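Local atomic coordinates of conserved hypothetical protein (Caulobacter vibrioides, PDB entry 1XFJ), a protein that probably acts as a purine nucleoside phosphorylase of the YfiH/LACC1 family, and may also deaminate adenosine and cleave methylthioadenosine with phosphate. Residues V72-A84 with H131-A145. Sequence-based numbering, arbitrary orientation.
Sequences VCYQIHSTIAIVA and HAGWRGALDGVVQSA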
loop_
_atom_site.group_PDB
_atom_site.type_symbol
_atom_site.label_atom_id
_atom_site.label_comp_id
_atom_site.label_asym_id
_atom_site.label_seq_id
_atom_site.Cartn_x
_atom_site.Cartn_y
_atom_site.Cartn_z
ATOM N N VAL A 72 11.861 1.462 -0.281
ATOM C CA VAL A 72 10.815 0.590 -0.802
ATOM C C VAL A 72 11.401 -0.805 -1.008
ATOM O O VAL A 72 12.506 -0.953 -1.523
ATOM C CB VAL A 72 10.258 1.124 -2.137
ATOM C CG1 VAL A 72 9.121 0.236 -2.623
ATOM C CG2 VAL A 72 9.772 2.558 -1.954
ATOM N N CYS A 73 10.656 -1.824 -0.599
ATOM C CA CYS A 73 11.113 -3.207 -0.711
ATOM C C CYS A 73 10.896 -3.864 -2.059
ATOM O O CYS A 73 10.236 -3.325 -2.947
ATOM C CB CYS A 73 10.392 -4.096 0.307
ATOM S SG CYS A 73 10.628 -3.706 2.027
ATOM N N TYR A 74 11.480 -5.053 -2.174
ATOM C CA TYR A 74 11.314 -5.923 -3.326
ATOM C C TYR A 74 10.142 -6.679 -2.713
ATOM O O TYR A 74 10.333 -7.586 -1.907
ATOM C CB TYR A 74 12.523 -6.850 -3.478
ATOM C CG TYR A 74 12.351 -7.975 -4.481
ATOM C CD1 TYR A 74 12.166 -7.712 -5.839
ATOM C CD2 TYR A 74 12.412 -9.309 -4.072
ATOM C CE1 TYR A 74 12.050 -8.752 -6.767
ATOM C CE2 TYR A 74 12.295 -10.353 -4.986
ATOM C CZ TYR A 74 12.115 -10.071 -6.330
ATOM O OH TYR A 74 12.005 -11.113 -7.228
ATOM N N GLN A 75 8.929 -6.261 -3.054
ATOM C CA GLN A 75 7.731 -6.861 -2.483
ATOM C C GLN A 75 7.439 -8.261 -3.009
ATOM O O GLN A 75 7.434 -8.499 -4.216
ATOM C CB GLN A 75 6.548 -5.919 -2.711
ATOM C CG GLN A 75 6.897 -4.478 -2.360
ATOM C CD GLN A 75 5.713 -3.533 -2.421
ATOM O OE1 GLN A 75 4.787 -3.718 -3.215
ATOM N NE2 GLN A 75 5.749 -2.495 -1.593
ATOM N N ILE A 76 7.190 -9.184 -2.083
ATOM C CA ILE A 76 6.934 -10.580 -2.422
ATOM C C ILE A 76 5.650 -11.132 -1.800
ATOM O O ILE A 76 5.491 -12.342 -1.666
ATOM C CB ILE A 76 8.116 -11.459 -1.964
ATOM C CG1 ILE A 76 8.410 -11.183 -0.487
ATOM C CG2 ILE A 76 9.346 -11.165 -2.807
ATOM C CD1 ILE A 76 9.533 -12.025 0.099
ATOM N N HIS A 77 4.738 -10.237 -1.434
ATOM C CA HIS A 77 3.462 -10.615 -0.828
ATOM C C HIS A 77 3.604 -11.401 0.471
ATOM O O HIS A 77 2.792 -12.277 0.782
ATOM C CB HIS A 77 2.608 -11.401 -1.828
ATOM C CG HIS A 77 2.068 -10.557 -2.940
ATOM N ND1 HIS A 77 2.781 -10.287 -4.088
ATOM C CD2 HIS A 77 0.901 -9.881 -3.055
ATOM C CE1 HIS A 77 2.075 -9.482 -4.863
ATOM N NE2 HIS A 77 0.931 -9.220 -4.259
ATOM N N SER A 78 4.630 -11.057 1.237
ATOM C CA SER A 78 4.907 -11.708 2.508
ATOM C C SER A 78 4.336 -10.895 3.658
ATOM O O SER A 78 3.563 -9.959 3.451
ATOM C CB SER A 78 6.415 -11.825 2.706
ATOM O OG SER A 78 6.992 -10.535 2.861
ATOM N N THR A 79 4.730 -11.270 4.872
ATOM C CA THR A 79 4.315 -10.574 6.083
ATOM C C THR A 79 5.583 -10.011 6.721
ATOM O O THR A 79 5.592 -9.641 7.897
ATOM C CB THR A 79 3.629 -11.528 7.087
ATOM O OG1 THR A 79 4.561 -12.532 7.509
ATOM C CG2 THR A 79 2.421 -12.197 6.443
ATOM N N ILE A 80 6.654 -9.952 5.933
ATOM C CA ILE A 80 7.938 -9.442 6.404
ATOM C C ILE A 80 7.959 -7.917 6.513
ATOM O O ILE A 80 7.743 -7.203 5.529
ATOM C CB ILE A 80 9.088 -9.876 5.466
ATOM C CG1 ILE A 80 9.157 -11.404 5.396
ATOM C CG2 ILE A 80 10.410 -9.302 5.961
ATOM C CD1 ILE A 80 10.165 -11.923 4.386
ATOM N N ALA A 81 8.219 -7.429 7.722
ATOM C CA ALA A 81 8.286 -5.997 7.984
ATOM C C ALA A 81 9.733 -5.640 8.285
ATOM O O ALA A 81 10.312 -6.126 9.262
ATOM C CB ALA A 81 7.394 -5.632 9.169
ATOM N N ILE A 82 10.305 -4.785 7.444
ATOM C CA ILE A 82 11.693 -4.361 7.580
ATOM C C ILE A 82 11.814 -2.977 8.210
ATOM O O ILE A 82 11.018 -2.082 7.929
ATOM C CB ILE A 82 12.386 -4.316 6.195
ATOM C CG1 ILE A 82 12.251 -5.671 5.495
ATOM C CG2 ILE A 82 13.853 -3.945 6.356
ATOM C CD1 ILE A 82 12.891 -6.815 6.239
ATOM N N VAL A 83 12.817 -2.808 9.065
ATOM C CA VAL A 83 13.052 -1.524 9.707
ATOM C C VAL A 83 14.068 -0.739 8.886
ATOM O O VAL A 83 15.094 -1.281 8.468
ATOM C CB VAL A 83 13.600 -1.698 11.142
ATOM C CG1 VAL A 83 14.079 -0.361 11.685
ATOM C CG2 VAL A 83 12.513 -2.264 12.044
ATOM N N ALA A 84 13.771 0.533 8.650
ATOM C CA ALA A 84 14.654 1.410 7.894
ATOM C C ALA A 84 15.075 2.582 8.774
ATOM O O ALA A 84 14.248 3.410 9.145
ATOM C CB ALA A 84 13.940 1.927 6.646
ATOM N N HIS A 131 2.361 -3.257 2.380
ATOM C CA HIS A 131 1.793 -3.710 1.116
ATOM C C HIS A 131 0.893 -4.893 1.449
ATOM O O HIS A 131 1.386 -5.978 1.760
ATOM C CB HIS A 131 2.919 -4.151 0.177
ATOM C CG HIS A 131 2.445 -4.866 -1.049
ATOM N ND1 HIS A 131 2.930 -6.102 -1.421
ATOM C CD2 HIS A 131 1.544 -4.515 -1.997
ATOM C CE1 HIS A 131 2.349 -6.480 -2.545
ATOM N NE2 HIS A 131 1.504 -5.536 -2.917
ATOM N N ALA A 132 -0.421 -4.681 1.400
ATOM C CA ALA A 132 -1.360 -5.744 1.730
ATOM C C ALA A 132 -2.219 -6.253 0.584
ATOM O O ALA A 132 -3.343 -5.788 0.384
ATOM C CB ALA A 132 -2.264 -5.308 2.884
ATOM N N GLY A 133 -1.682 -7.203 -0.172
ATOM C CA GLY A 133 -2.454 -7.810 -1.237
ATOM C C GLY A 133 -3.306 -8.837 -0.514
ATOM O O GLY A 133 -3.277 -8.889 0.715
ATOM N N TRP A 134 -4.054 -9.667 -1.230
ATOM C CA TRP A 134 -4.881 -10.646 -0.535
ATOM C C TRP A 134 -4.043 -11.636 0.269
ATOM O O TRP A 134 -4.415 -12.009 1.378
ATOM C CB TRP A 134 -5.797 -11.404 -1.514
ATOM C CG TRP A 134 -5.102 -12.354 -2.451
ATOM C CD1 TRP A 134 -4.727 -12.109 -3.743
ATOM C CD2 TRP A 134 -4.710 -13.703 -2.168
ATOM N NE1 TRP A 134 -4.126 -13.226 -4.281
ATOM C CE2 TRP A 134 -4.103 -14.217 -3.335
ATOM C CE3 TRP A 134 -4.813 -14.529 -1.038
ATOM C CZ2 TRP A 134 -3.600 -15.522 -3.406
ATOM C CZ3 TRP A 134 -4.312 -15.824 -1.108
ATOM C CH2 TRP A 134 -3.713 -16.307 -2.288
ATOM N N ARG A 135 -2.901 -12.041 -0.280
ATOM C CA ARG A 135 -2.038 -13.003 0.400
ATOM C C ARG A 135 -1.436 -12.431 1.676
ATOM O O ARG A 135 -1.526 -13.046 2.740
ATOM C CB ARG A 135 -0.924 -13.479 -0.540
ATOM C CG ARG A 135 -0.119 -14.663 -0.002
ATOM C CD ARG A 135 0.962 -15.103 -0.992
ATOM N NE ARG A 135 0.401 -15.635 -2.234
ATOM C CZ ARG A 135 -0.127 -16.848 -2.367
ATOM N NH1 ARG A 135 -0.174 -17.681 -1.333
ATOM N NH2 ARG A 135 -0.613 -17.231 -3.542
ATOM N N GLY A 136 -0.822 -11.255 1.571
ATOM C CA GLY A 136 -0.226 -10.632 2.741
ATOM C C GLY A 136 -1.267 -10.362 3.811
ATOM O O GLY A 136 -1.042 -10.616 4.995
ATOM N N ALA A 137 -2.418 -9.844 3.398
ATOM C CA ALA A 137 -3.486 -9.549 4.344
ATOM C C ALA A 137 -3.931 -10.816 5.069
ATOM O O ALA A 137 -4.087 -10.825 6.293
ATOM C CB ALA A 137 -4.667 -8.924 3.619
ATOM N N LEU A 138 -4.126 -11.892 4.314
ATOM C CA LEU A 138 -4.563 -13.150 4.907
ATOM C C LEU A 138 -3.523 -13.729 5.861
ATOM O O LEU A 138 -3.864 -14.211 6.946
ATOM C CB LEU A 138 -4.865 -14.174 3.811
ATOM C CG LEU A 138 -5.290 -15.557 4.306
ATOM C CD1 LEU A 138 -6.602 -15.443 5.072
ATOM C CD2 LEU A 138 -5.440 -16.502 3.120
ATOM N N ASP A 139 -2.257 -13.675 5.461
ATOM C CA ASP A 139 -1.178 -14.230 6.271
ATOM C C ASP A 139 -0.762 -13.399 7.486
ATOM O O ASP A 139 -0.084 -13.910 8.379
ATOM C CB ASP A 139 0.040 -14.527 5.388
ATOM C CG ASP A 139 -0.242 -15.607 4.347
ATOM O OD1 ASP A 139 -1.153 -16.435 4.574
ATOM O OD2 ASP A 139 0.455 -15.643 3.308
ATOM N N GLY A 140 -1.157 -12.128 7.524
ATOM C CA GLY A 140 -0.822 -11.301 8.674
ATOM C C GLY A 140 0.172 -10.159 8.516
ATOM O O GLY A 140 0.828 -9.773 9.493
ATOM N N VAL A 141 0.287 -9.593 7.319
ATOM C CA VAL A 141 1.227 -8.494 7.126
ATOM C C VAL A 141 0.869 -7.277 7.981
ATOM O O VAL A 141 1.755 -6.543 8.419
ATOM C CB VAL A 141 1.319 -8.052 5.642
ATOM C CG1 VAL A 141 0.022 -7.400 5.189
ATOM C CG2 VAL A 141 2.497 -7.101 5.464
ATOM N N VAL A 142 -0.421 -7.059 8.223
ATOM C CA VAL A 142 -0.832 -5.920 9.042
ATOM C C VAL A 142 -0.357 -6.102 10.483
ATOM O O VAL A 142 0.265 -5.210 11.054
ATOM C CB VAL A 142 -2.367 -5.727 9.035
ATOM C CG1 VAL A 142 -2.753 -4.587 9.979
ATOM C CG2 VAL A 142 -2.844 -5.413 7.626
ATOM N N GLN A 143 -0.641 -7.263 11.067
ATOM C CA GLN A 143 -0.218 -7.527 12.436
ATOM C C GLN A 143 1.307 -7.478 12.517
ATOM O O GLN A 143 1.867 -7.018 13.511
ATOM C CB GLN A 143 -0.720 -8.900 12.894
ATOM C CG GLN A 143 -0.376 -9.263 14.341
ATOM C CD GLN A 143 -1.059 -8.367 15.370
ATOM O OE1 GLN A 143 -0.437 -7.468 15.948
ATOM N NE2 GLN A 143 -2.346 -8.606 15.596
ATOM N N SER A 144 1.977 -7.944 11.465
ATOM C CA SER A 144 3.437 -7.947 11.443
ATOM C C SER A 144 4.006 -6.532 11.492
ATOM O O SER A 144 4.953 -6.255 12.235
ATOM C CB SER A 144 3.955 -8.655 10.192
ATOM O OG SER A 144 5.372 -8.598 10.146
ATOM N N ALA A 145 3.421 -5.640 10.697
ATOM C CA ALA A 145 3.866 -4.254 10.653
ATOM C C ALA A 145 3.647 -3.605 12.017
ATOM O O ALA A 145 4.498 -2.857 12.502
ATOM C CB ALA A 145 3.106 -3.492 9.576
HETATM O O HOH W 1 2.205 -13.694 3.099
HETATM O O HOH W 2 2.107 -8.591 1.498
HETATM O O HOH W 3 8.354 -9.213 9.979
#
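Gln75 lays its terminal amide over one face of the His131 imidazole, the two planes only 18° apart, a flat-on-flat fit for which a planar side chain is well suited. His131 in turn points an edge at the face of His77 in a T-shaped stack, its CE1 3.5 Å from His77 NE2. The CG of His131 is anti to the backbone N (chi1 169°), which carries the ring off the strand end toward 75-77, while Asp96 fixes its rotation through a hydrogen bond to ND1. Two histidines gathered here, with Cys114 against His131, are consistent with the metal site expected of this family. In the alpha-beta-beta-alpha fold, 72-84 passes from strand 70-72 of one sheet to edge strand 81-83 of another, skirting the two helices that follow strand 126-132. Gly136, lacking a side chain, lets the loop backbone pass close, with Ser78 O 3.9 Å from the Gly136 CA. Water bridges the backbone O of His77 to Asp139 OD2, and a second water joins Ser78 O to His131 O. Thr79 then sets its methyl CG2 in the bend between the helices, 3.5 Å from both Asp139 CB and Val141 N. Gly140 makes that bend with positive phi (111°), where a CB would press on the preceding carbonyl. On the next turn Ser144, small and hydroxylated, donates OG to Thr79 O; the 2.5 Å separation is suspiciously short. The same OG accepts from a water that takes the Ala81 N-H at 2.9 Å, and the compact Ala81 CB lies 4.1 Å from Ala145 CA.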